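Local coordinates for protein succinate-semialdehyde dehydrogenase (Synechococcus sp., PDB 4ITA) that probably oxidises succinic semialdehyde to succinate with NADP+ as the electron acceptor, at residues 104-109 and 115-120; 128-133 and 140-145; 283-288 and 329-334. All coordinates share one frame; numbering follows the deposited sequence.

Contacts 1 and 2 use one and the same strand, 115-129. Its beginning forms the hairpin of contact 1, which meets the second subunit, and its end runs into the NADPH pocket at contact 2, with the two centres about 28 Å apart. Contact 2 alone of the three holds residues of that pocket. Contact 3 belongs to a different, seven-stranded sheet, where helix 274-289 meets the edge strand 328-331; its centre lies about 33 Å from that of contact 2, and the nearest atoms of the two are about 17 Å apart. Contacts 1 and 3 sit on opposite sides of the chain's centre, their centres about 55 Å apart, and do not touch.

Contact 1: 104-109 and 115-120; sequences LANEYT and ESYVCY
Y120 and E107 cross at about a right angle, the phenol OH donating a hydrogen bond to E107 OE1. The modelled 2.4 Å between these oxygens is shorter than usual, and its exact length is doubtful. OE1 lies in the plane of the ring at its edge, while the carboxylate plane is turned 83° from it. R445 forms a salt bridge with the other oxygen of E107 and a cation-pi contact with Y120, so one guanidinium probably helps to steady both side chains. Along the same tyrosine edge lie the carbonyl oxygens of L104 and A105, and L104 CD2 packs against Y120 CB at 3.7 Å. Tyrosine, part apolar and part polar, suits both needs.

Next to this runs a short antiparallel beta hairpin. E107 and V118 form its hydrogen-bonded pair, E107 N reaching V118 O at 2.9 Å and V118 N returning to E107 O; Y108 and Y117 are the non-hydrogen-bonded pair beside it. Y117 CB sits over the face of the Y108 ring, 4.0 Å from its centroid, and the two rings lean together at 45°. Y117 has CG between its backbone N and carbonyl carbon (chi1 54°), which sets its ring alongside Y108 and the amide of N106. N106 ND2 donates to Y108 OH, 3.1 Å away and in the amide plane.

The tight side is the buried strand: Y117, V118 and C119 pack on strand 448-455, and I405 and P426 of the second subunit meet Y117 and V118. S116 OG, also buried, donates to T109 O at 2.6 Å and bonds to T111 OG1. Waters bridge the looser side, where E107 and Y108 are exposed. One donates to L104 O and N106 OD1 and accepts from Y120 N; another joins Y108 OH to E115 OE1.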
loop_
_atom_site.group_PDB
_atom_site.type_symbol
_atom_site.label_atom_id
_atom_site.label_comp_id
_atom_site.label_asym_id
_atom_site.label_seq_id
_atom_site.Cartn_x
_atom_site.Cartn_y
_atom_site.Cartn_z
ATOM N N LEU A 104 0.000 5.581 -17.418
ATOM C CA LEU A 104 -1.370 5.581 -16.911
ATOM C C LEU A 104 -2.412 5.162 -17.950
ATOM O O LEU A 104 -3.614 5.229 -17.686
ATOM C CB LEU A 104 -1.721 6.955 -16.331
ATOM C CG LEU A 104 -0.956 7.355 -15.068
ATOM C CD1 LEU A 104 -1.275 8.792 -14.682
ATOM C CD2 LEU A 104 -1.299 6.412 -13.910
ATOM N N ALA A 105 -1.954 4.732 -19.123
ATOM C CA ALA A 105 -2.859 4.301 -20.191
ATOM C C ALA A 105 -3.670 3.065 -19.802
ATOM O O ALA A 105 -3.224 2.244 -18.992
ATOM C CB ALA A 105 -2.074 4.030 -21.462
ATOM N N ASN A 106 -4.864 2.940 -20.383
ATOM C CA ASN A 106 -5.698 1.762 -20.155
ATOM C C ASN A 106 -4.935 0.483 -20.454
ATOM O O ASN A 106 -4.197 0.409 -21.438
ATOM C CB ASN A 106 -6.928 1.777 -21.059
ATOM C CG ASN A 106 -7.873 2.918 -20.768
ATOM O OD1 ASN A 106 -7.766 3.612 -19.752
ATOM N ND2 ASN A 106 -8.829 3.115 -21.668
ATOM N N GLU A 107 -5.127 -0.526 -19.616
ATOM C CA GLU A 107 -4.545 -1.839 -19.869
ATOM C C GLU A 107 -5.673 -2.835 -20.099
ATOM O O GLU A 107 -6.462 -3.109 -19.196
ATOM C CB GLU A 107 -3.635 -2.262 -18.714
ATOM C CG GLU A 107 -2.404 -1.358 -18.595
ATOM C CD GLU A 107 -1.554 -1.614 -17.360
ATOM O OE1 GLU A 107 -2.105 -2.012 -16.315
ATOM O OE2 GLU A 107 -0.327 -1.400 -17.441
ATOM N N TYR A 108 -5.763 -3.354 -21.319
ATOM C CA TYR A 108 -6.873 -4.214 -21.707
ATOM C C TYR A 108 -6.567 -5.673 -21.416
ATOM O O TYR A 108 -5.436 -6.131 -21.599
ATOM C CB TYR A 108 -7.220 -4.009 -23.192
ATOM C CG TYR A 108 -7.753 -2.623 -23.467
ATOM C CD1 TYR A 108 -6.889 -1.561 -23.680
ATOM C CD2 TYR A 108 -9.120 -2.371 -23.472
ATOM C CE1 TYR A 108 -7.369 -0.285 -23.901
ATOM C CE2 TYR A 108 -9.610 -1.092 -23.693
ATOM C CZ TYR A 108 -8.726 -0.059 -23.910
ATOM O OH TYR A 108 -9.195 1.218 -24.126
ATOM N N THR A 109 -7.579 -6.395 -20.945
ATOM C CA THR A 109 -7.456 -7.823 -20.676
ATOM C C THR A 109 -8.625 -8.505 -21.360
ATOM O O THR A 109 -9.768 -8.080 -21.209
ATOM C CB THR A 109 -7.496 -8.111 -19.164
ATOM O OG1 THR A 109 -6.332 -7.551 -18.542
ATOM C CG2 THR A 109 -7.531 -9.616 -18.896
ATOM N N GLU A 115 -15.510 -4.936 -23.954
ATOM C CA GLU A 115 -14.307 -4.265 -23.496
ATOM C C GLU A 115 -14.114 -4.534 -22.025
ATOM O O GLU A 115 -15.043 -4.387 -21.243
ATOM C CB GLU A 115 -14.380 -2.751 -23.730
ATOM C CG GLU A 115 -14.111 -2.326 -25.165
ATOM C CD GLU A 115 -13.898 -0.833 -25.306
ATOM O OE1 GLU A 115 -13.618 -0.171 -24.289
ATOM O OE2 GLU A 115 -14.020 -0.316 -26.437
ATOM N N SER A 116 -12.911 -4.948 -21.651
ATOM C CA SER A 116 -12.559 -5.055 -20.242
ATOM C C SER A 116 -11.133 -4.583 -20.056
ATOM O O SER A 116 -10.231 -4.983 -20.792
ATOM C CB SER A 116 -12.769 -6.474 -19.701
ATOM O OG SER A 116 -12.223 -7.446 -20.567
ATOM N N TYR A 117 -10.942 -3.689 -19.094
ATOM C CA TYR A 117 -9.643 -3.071 -18.905
ATOM C C TYR A 117 -9.517 -2.474 -17.527
ATOM O O TYR A 117 -10.491 -2.393 -16.772
ATOM C CB TYR A 117 -9.386 -1.982 -19.960
ATOM C CG TYR A 117 -10.443 -0.889 -20.076
ATOM C CD1 TYR A 117 -11.576 -1.071 -20.858
ATOM C CD2 TYR A 117 -10.288 0.340 -19.432
ATOM C CE1 TYR A 117 -12.539 -0.065 -20.989
ATOM C CE2 TYR A 117 -11.243 1.353 -19.556
ATOM C CZ TYR A 117 -12.365 1.145 -20.336
ATOM O OH TYR A 117 -13.317 2.142 -20.468
ATOM N N VAL A 118 -8.301 -2.060 -17.206
ATOM C CA VAL A 118 -8.067 -1.236 -16.036
ATOM C C VAL A 118 -7.686 0.155 -16.527
ATOM O O VAL A 118 -6.850 0.293 -17.434
ATOM C CB VAL A 118 -6.940 -1.814 -15.156
ATOM C CG1 VAL A 118 -6.661 -0.906 -13.964
ATOM C CG2 VAL A 118 -7.301 -3.227 -14.682
ATOM N N CYS A 119 -8.316 1.177 -15.959
ATOM C CA CYS A 119 -7.899 2.554 -16.206
ATOM C C CYS A 119 -7.413 3.138 -14.892
ATOM O O CYS A 119 -7.610 2.539 -13.831
ATOM C CB CYS A 119 -9.020 3.389 -16.834
ATOM S SG CYS A 119 -10.474 3.635 -15.818
ATOM N N TYR A 120 -6.754 4.286 -14.967
ATOM C CA TYR A 120 -6.080 4.837 -13.807
ATOM C C TYR A 120 -6.531 6.267 -13.612
ATOM O O TYR A 120 -6.404 7.092 -14.507
ATOM C CB TYR A 120 -4.560 4.720 -13.971
ATOM C CG TYR A 120 -4.129 3.278 -14.117
ATOM C CD1 TYR A 120 -3.947 2.473 -12.998
ATOM C CD2 TYR A 120 -3.949 2.707 -15.376
ATOM C CE1 TYR A 120 -3.576 1.145 -13.128
ATOM C CE2 TYR A 120 -3.587 1.377 -15.512
ATOM C CZ TYR A 120 -3.407 0.601 -14.385
ATOM O OH TYR A 120 -3.040 -0.727 -14.519
HETATM O O HOH W 1 -6.271 4.942 -17.857
HETATM O O HOH W 2 -11.766 1.785 -24.541
HETATM O O HOH W 3 -10.979 -6.318 -23.546
#

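Contact 2: 128-133 and 140-145; sequences AVMPWN and FRFAAP. With NDP (NADPH dihydro-nicotinamide-adenine-dinucleotide phosphate), chain C.
A128 places its methyl over one face of the F142 ring, a CH-pi contact with CB 3.4 Å from the ring centroid and displaced toward the rim on the CZ side. The methyl of A143, the next residue on the helix, covers the opposite face, so the phenyl is held between two alanines. Small side chains suit both places, since each lets the backbone that bears it come near the ring.

The sulfur-aromatic contact is looser. M130 comes to the ring obliquely, its SD 5.3 Å from the F142 centroid, and M130 CE lies 3.7 Å from F142 CD2. Bends at chi2 and chi3 (-70° and 134°) fold the flexible thioether back to the phenyl.

The polar bonds of R141 and M130 O reach the cofactor. R141 uses both terminal nitrogens, NH1 and NH2, each 3.0 Å from the carboxamide oxygen O7N of NADPH, which lies in the guanidinium plane; two donors grip one oxygen and help to fix its position. At the other half of the dinucleotide, ribose O3B donates to M130 O over 2.8 Å. V129, turned away from F142, brings CG1 to the adenosine ribose, and N133 ND2 lies near C5N of the nicotinamide ring while bonding to Q262 O.

The contact opens the beta-alpha-beta unit of strand 115-129, helix 137-149 and strand 152-156 in the Rossmann-type cofactor domain. Strand 115-129 runs between strands 152-156 and 201-207, F142 reaches A153 on the former, and F140 and P145 pack against helix 79-103.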
loop_
_atom_site.group_PDB
_atom_site.type_symbol
_atom_site.label_atom_id
_atom_site.label_comp_id
_atom_site.label_asym_id
_atom_site.label_seq_id
_atom_site.Cartn_x
_atom_site.Cartn_y
_atom_site.Cartn_z
ATOM N N ALA A 128 1.719 14.908 1.783
ATOM C CA ALA A 128 3.115 14.487 1.836
ATOM C C ALA A 128 3.827 15.123 3.020
ATOM O O ALA A 128 3.762 16.337 3.217
ATOM C CB ALA A 128 3.815 14.851 0.569
ATOM N N VAL A 129 4.521 14.295 3.791
ATOM C CA VAL A 129 5.353 14.751 4.898
ATOM C C VAL A 129 6.796 14.438 4.531
ATOM O O VAL A 129 7.137 13.281 4.251
ATOM C CB VAL A 129 4.975 14.050 6.216
ATOM C CG1 VAL A 129 5.946 14.442 7.334
ATOM C CG2 VAL A 129 3.544 14.391 6.602
ATOM N N MET A 130 7.636 15.470 4.505
ATOM C CA MET A 130 8.983 15.360 3.937
ATOM C C MET A 130 10.073 15.822 4.904
ATOM O O MET A 130 9.815 16.612 5.805
ATOM C CB MET A 130 9.063 16.152 2.628
ATOM C CG MET A 130 8.228 15.537 1.499
ATOM S SD MET A 130 8.850 13.957 0.823
ATOM C CE MET A 130 7.343 12.985 0.752
ATOM N N PRO A 131 11.306 15.322 4.720
ATOM C CA PRO A 131 12.415 15.648 5.620
ATOM C C PRO A 131 13.360 16.723 5.074
ATOM O O PRO A 131 13.335 17.043 3.882
ATOM C CB PRO A 131 13.158 14.318 5.715
ATOM C CG PRO A 131 13.057 13.797 4.330
ATOM C CD PRO A 131 11.659 14.193 3.834
ATOM N N TRP A 132 14.214 17.260 5.944
ATOM C CA TRP A 132 15.108 18.331 5.537
ATOM C C TRP A 132 16.312 17.866 4.716
ATOM O O TRP A 132 17.007 18.701 4.159
ATOM C CB TRP A 132 15.580 19.158 6.747
ATOM C CG TRP A 132 16.109 18.324 7.883
ATOM C CD1 TRP A 132 15.472 18.060 9.062
ATOM C CD2 TRP A 132 17.374 17.638 7.950
ATOM N NE1 TRP A 132 16.254 17.263 9.856
ATOM C CE2 TRP A 132 17.420 16.984 9.197
ATOM C CE3 TRP A 132 18.466 17.525 7.087
ATOM C CZ2 TRP A 132 18.519 16.214 9.596
ATOM C CZ3 TRP A 132 19.555 16.745 7.483
ATOM C CH2 TRP A 132 19.569 16.104 8.726
ATOM N N ASN A 133 16.586 16.564 4.639
ATOM C CA ASN A 133 17.886 16.159 4.084
ATOM C C ASN A 133 18.049 16.335 2.578
ATOM O O ASN A 133 19.145 16.634 2.106
ATOM C CB ASN A 133 18.334 14.772 4.573
ATOM C CG ASN A 133 17.529 13.643 3.987
ATOM O OD1 ASN A 133 16.344 13.786 3.674
ATOM N ND2 ASN A 133 18.174 12.490 3.836
ATOM N N PHE A 140 10.025 16.854 -5.130
ATOM C CA PHE A 140 9.741 16.617 -6.536
ATOM C C PHE A 140 9.581 15.140 -6.869
ATOM O O PHE A 140 8.805 14.791 -7.759
ATOM C CB PHE A 140 10.759 17.327 -7.429
ATOM C CG PHE A 140 10.537 18.811 -7.493
ATOM C CD1 PHE A 140 9.526 19.337 -8.288
ATOM C CD2 PHE A 140 11.300 19.679 -6.728
ATOM C CE1 PHE A 140 9.293 20.702 -8.337
ATOM C CE2 PHE A 140 11.075 21.047 -6.767
ATOM C CZ PHE A 140 10.069 21.561 -7.583
ATOM N N ARG A 141 10.262 14.275 -6.124
ATOM C CA ARG A 141 10.104 12.832 -6.272
ATOM C C ARG A 141 8.637 12.401 -6.134
ATOM O O ARG A 141 8.159 11.566 -6.911
ATOM C CB ARG A 141 10.985 12.086 -5.259
ATOM C CG ARG A 141 10.884 10.576 -5.341
ATOM C CD ARG A 141 11.876 9.895 -4.400
ATOM N NE ARG A 141 11.479 9.996 -3.000
ATOM C CZ ARG A 141 12.063 9.327 -2.010
ATOM N NH1 ARG A 141 13.088 8.523 -2.264
ATOM N NH2 ARG A 141 11.637 9.475 -0.761
ATOM N N PHE A 142 7.921 12.947 -5.151
ATOM C CA PHE A 142 6.508 12.597 -5.027
ATOM C C PHE A 142 5.627 13.531 -5.863
ATOM O O PHE A 142 4.599 13.107 -6.395
ATOM C CB PHE A 142 6.035 12.559 -3.557
ATOM C CG PHE A 142 5.515 13.871 -3.064
ATOM C CD1 PHE A 142 4.200 14.248 -3.293
ATOM C CD2 PHE A 142 6.350 14.745 -2.394
ATOM C CE1 PHE A 142 3.729 15.479 -2.870
ATOM C CE2 PHE A 142 5.891 15.979 -1.963
ATOM C CZ PHE A 142 4.582 16.350 -2.212
ATOM N N ALA A 143 6.013 14.798 -5.976
ATOM C CA ALA A 143 5.118 15.784 -6.581
ATOM C C ALA A 143 4.971 15.627 -8.088
ATOM O O ALA A 143 3.874 15.769 -8.623
ATOM C CB ALA A 143 5.543 17.210 -6.236
ATOM N N ALA A 144 6.068 15.331 -8.782
ATOM C CA ALA A 144 6.000 15.156 -10.231
ATOM C C ALA A 144 4.979 14.078 -10.658
ATOM O O ALA A 144 4.097 14.369 -11.460
ATOM C CB ALA A 144 7.399 14.906 -10.827
ATOM N N PRO A 145 5.059 12.848 -10.106
ATOM C CA PRO A 145 4.036 11.875 -10.514
ATOM C C PRO A 145 2.641 12.206 -9.995
ATOM O O PRO A 145 1.665 11.931 -10.701
ATOM C CB PRO A 145 4.548 10.547 -9.929
ATOM C CG PRO A 145 5.448 10.942 -8.807
ATOM C CD PRO A 145 6.085 12.234 -9.240
HETATM P PA NDP C . 11.892 13.173 11.149
HETATM O O1A NDP C . 11.087 11.911 11.030
HETATM O O2A NDP C . 12.184 13.749 12.506
HETATM O O5B NDP C . 11.163 14.316 10.298
HETATM C C5B NDP C . 10.713 14.098 8.956
HETATM C C4B NDP C . 9.390 14.817 8.705
HETATM O O4B NDP C . 8.382 14.229 9.533
HETATM C C3B NDP C . 9.416 16.291 9.090
HETATM O O3B NDP C . 8.513 17.005 8.234
HETATM C C2B NDP C . 8.864 16.279 10.503
HETATM O O2B NDP C . 8.275 17.512 10.896
HETATM C C1B NDP C . 7.785 15.244 10.343
HETATM N N9A NDP C . 7.367 14.576 11.585
HETATM C C8A NDP C . 8.128 14.199 12.632
HETATM N N7A NDP C . 7.365 13.576 13.562
HETATM C C5A NDP C . 6.109 13.536 13.091
HETATM C C6A NDP C . 4.806 13.029 13.550
HETATM N N6A NDP C . 4.706 12.410 14.743
HETATM N N1A NDP C . 3.747 13.208 12.738
HETATM C C2A NDP C . 3.837 13.816 11.548
HETATM N N3A NDP C . 4.988 14.309 11.065
HETATM C C4A NDP C . 6.121 14.192 11.787
HETATM O O3 NDP C . 13.240 12.843 10.302
HETATM P PN NDP C . 14.793 13.297 10.450
HETATM O O1N NDP C . 15.238 13.304 11.896
HETATM O O2N NDP C . 14.985 14.512 9.584
HETATM O O5D NDP C . 15.530 12.057 9.734
HETATM C C5D NDP C . 15.353 11.818 8.345
HETATM C C4D NDP C . 15.009 10.357 8.118
HETATM O O4D NDP C . 14.441 10.189 6.810
HETATM C C3D NDP C . 16.221 9.447 8.166
HETATM O O3D NDP C . 15.912 8.250 8.888
HETATM C C2D NDP C . 16.471 9.197 6.691
HETATM O O2D NDP C . 17.224 7.998 6.506
HETATM C C1D NDP C . 15.059 9.078 6.155
HETATM N N1N NDP C . 15.059 9.240 4.695
HETATM C C2N NDP C . 14.378 8.381 3.917
HETATM C C3N NDP C . 14.730 8.226 2.578
HETATM C C7N NDP C . 13.974 7.301 1.671
HETATM O O7N NDP C . 13.657 7.710 0.555
HETATM N N7N NDP C . 13.670 6.073 2.082
HETATM C C4N NDP C . 15.901 8.978 1.991
HETATM C C5N NDP C . 16.172 10.166 2.791
HETATM C C6N NDP C . 15.741 10.248 4.112
HETATM P P2B NDP C . 9.049 18.549 11.847
HETATM O O1X NDP C . 8.041 19.653 11.991
HETATM O O2X NDP C . 9.324 17.828 13.146
HETATM O O3X NDP C . 10.296 18.994 11.143
#

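Contact 3: 283-288 and 329-334; sequences KLHLKF and ILLGGR
H285 lays one face of its imidazole against the branched end of L330, whose CG stands 3.7 Å from the ring centroid, 22° off the normal and displaced toward the rim. This is a CH-pi contact, and the tertiary carbon does the touching near ND1 and CE1. With CG anti to the backbone N (chi1 -174°), the histidine reaches out from the helix toward the corner of the chain at L330. A flat ring suits this place because it offers a broad face to one leucine and a thin edge to the next.

That second leucine is L331. Its CD1 lies near the plane of the imidazole at the edge, 4.0 Å from H285 NE2, so the two consecutive leucines meet different aspects of one ring. L330 O also lies close to H285 NE2, at 3.3 Å, but the angle is too poor for a hydrogen bond.

The other branch of L331 turns to the next helical turn. CD2 touches F288 CB at 3.4 Å, while the phenyl of F288 leads away from the leucine and packs on I347 and T253. L331 thus fits between two residues three apart on the helix, one methyl going to each, a place well matched by a forked aliphatic side chain. The joint is mostly apolar, with the imidazole as its polar element.

Beyond L331 the chain leaves through G332 and G333. Phi of 75° at G332 comes easiest without a side chain, and at G333 I329 CD1 and the preceding carbonyl oxygen crowd the place of one. Strand 328-331, outermost of its seven-stranded sheet within the chain, pairs antiparallel with 346-349, whose I347 bonds to the backbone of L330 and L331. Helix 274-289 packs against this edge, with L281 reaching L330, and on helix 245-257 through L284 and K287.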
loop_
_atom_site.group_PDB
_atom_site.type_symbol
_atom_site.label_atom_id
_atom_site.label_comp_id
_atom_site.label_asym_id
_atom_site.label_seq_id
_atom_site.Cartn_x
_atom_site.Cartn_y
_atom_site.Cartn_z
ATOM N N LYS A 283 43.047 2.545 3.330
ATOM C CA LYS A 283 42.693 3.464 2.257
ATOM C C LYS A 283 41.438 4.280 2.579
ATOM O O LYS A 283 41.351 5.456 2.215
ATOM C CB LYS A 283 42.575 2.719 0.923
ATOM C CG LYS A 283 43.938 2.268 0.403
ATOM C CD LYS A 283 43.857 1.472 -0.889
ATOM C CE LYS A 283 45.251 1.292 -1.480
ATOM N NZ LYS A 283 45.253 0.372 -2.647
ATOM N N LEU A 284 40.485 3.673 3.284
ATOM C CA LEU A 284 39.269 4.383 3.681
ATOM C C LEU A 284 39.618 5.454 4.714
ATOM O O LEU A 284 39.152 6.595 4.645
ATOM C CB LEU A 284 38.255 3.398 4.269
ATOM C CG LEU A 284 36.860 3.974 4.523
ATOM C CD1 LEU A 284 36.104 4.093 3.214
ATOM C CD2 LEU A 284 36.095 3.119 5.528
ATOM N N HIS A 285 40.449 5.063 5.674
ATOM C CA HIS A 285 40.983 5.956 6.694
ATOM C C HIS A 285 41.648 7.174 6.041
ATOM O O HIS A 285 41.338 8.316 6.370
ATOM C CB HIS A 285 41.995 5.161 7.531
ATOM C CG HIS A 285 42.535 5.887 8.722
ATOM N ND1 HIS A 285 43.427 5.301 9.592
ATOM C CD2 HIS A 285 42.316 7.138 9.194
ATOM C CE1 HIS A 285 43.735 6.157 10.548
ATOM N NE2 HIS A 285 43.076 7.281 10.329
ATOM N N LEU A 286 42.543 6.926 5.090
ATOM C CA LEU A 286 43.222 8.001 4.373
ATOM C C LEU A 286 42.255 8.922 3.624
ATOM O O LEU A 286 42.401 10.143 3.659
ATOM C CB LEU A 286 44.248 7.401 3.408
ATOM C CG LEU A 286 45.424 6.689 4.089
ATOM C CD1 LEU A 286 46.179 5.833 3.077
ATOM C CD2 LEU A 286 46.358 7.695 4.741
ATOM N N LYS A 287 41.265 8.340 2.951
ATOM C CA LYS A 287 40.323 9.148 2.183
ATOM C C LYS A 287 39.476 10.028 3.107
ATOM O O LYS A 287 39.284 11.219 2.852
ATOM C CB LYS A 287 39.442 8.257 1.300
ATOM C CG LYS A 287 38.870 8.964 0.081
ATOM C CD LYS A 287 39.971 9.318 -0.915
ATOM C CE LYS A 287 39.485 10.315 -1.960
ATOM N NZ LYS A 287 40.610 10.877 -2.769
ATOM N N PHE A 288 38.985 9.455 4.202
ATOM C CA PHE A 288 38.185 10.227 5.152
ATOM C C PHE A 288 39.026 11.345 5.767
ATOM O O PHE A 288 38.531 12.458 5.980
ATOM C CB PHE A 288 37.659 9.343 6.287
ATOM C CG PHE A 288 36.386 8.582 5.976
ATOM C CD1 PHE A 288 36.204 7.928 4.767
ATOM C CD2 PHE A 288 35.399 8.468 6.948
ATOM C CE1 PHE A 288 35.036 7.201 4.520
ATOM C CE2 PHE A 288 34.235 7.742 6.705
ATOM C CZ PHE A 288 34.060 7.108 5.492
ATOM N N ILE A 329 37.996 4.269 17.980
ATOM C CA ILE A 329 37.941 5.369 17.029
ATOM C C ILE A 329 39.211 5.358 16.193
ATOM O O ILE A 329 40.317 5.537 16.714
ATOM C CB ILE A 329 37.857 6.734 17.736
ATOM C CG1 ILE A 329 36.608 6.824 18.612
ATOM C CG2 ILE A 329 37.875 7.867 16.708
ATOM C CD1 ILE A 329 36.544 8.092 19.460
ATOM N N LEU A 330 39.064 5.148 14.893
ATOM C CA LEU A 330 40.203 5.190 13.990
ATOM C C LEU A 330 40.439 6.626 13.525
ATOM O O LEU A 330 41.571 7.024 13.236
ATOM C CB LEU A 330 39.948 4.259 12.799
ATOM C CG LEU A 330 41.073 4.000 11.798
ATOM C CD1 LEU A 330 42.270 3.344 12.477
ATOM C CD2 LEU A 330 40.568 3.132 10.662
ATOM N N LEU A 331 39.362 7.406 13.484
ATOM C CA LEU A 331 39.394 8.771 12.989
ATOM C C LEU A 331 38.181 9.532 13.517
ATOM O O LEU A 331 37.089 8.973 13.566
ATOM C CB LEU A 331 39.349 8.758 11.461
ATOM C CG LEU A 331 39.460 10.133 10.804
ATOM C CD1 LEU A 331 40.907 10.618 10.833
ATOM C CD2 LEU A 331 38.953 10.101 9.389
ATOM N N GLY A 332 38.363 10.795 13.900
ATOM C CA GLY A 332 37.251 11.656 14.284
ATOM C C GLY A 332 36.679 11.350 15.654
ATOM O O GLY A 332 37.419 11.176 16.625
ATOM N N GLY A 333 35.353 11.320 15.755
ATOM C CA GLY A 333 34.717 10.846 16.973
ATOM C C GLY A 333 34.347 11.873 18.027
ATOM O O GLY A 333 33.935 11.511 19.128
ATOM N N ARG A 334 34.479 13.154 17.701
ATOM C CA ARG A 334 34.008 14.210 18.595
ATOM C C ARG A 334 33.664 15.452 17.793
ATOM O O ARG A 334 34.247 15.680 16.736
ATOM C CB ARG A 334 35.031 14.519 19.703
ATOM C CG ARG A 334 36.467 14.715 19.247
ATOM C CD ARG A 334 37.408 14.752 20.451
ATOM N NE ARG A 334 37.195 13.609 21.338
ATOM C CZ ARG A 334 37.761 12.415 21.176
ATOM N NH1 ARG A 334 38.584 12.197 20.159
ATOM N NH2 ARG A 334 37.501 11.435 22.033
#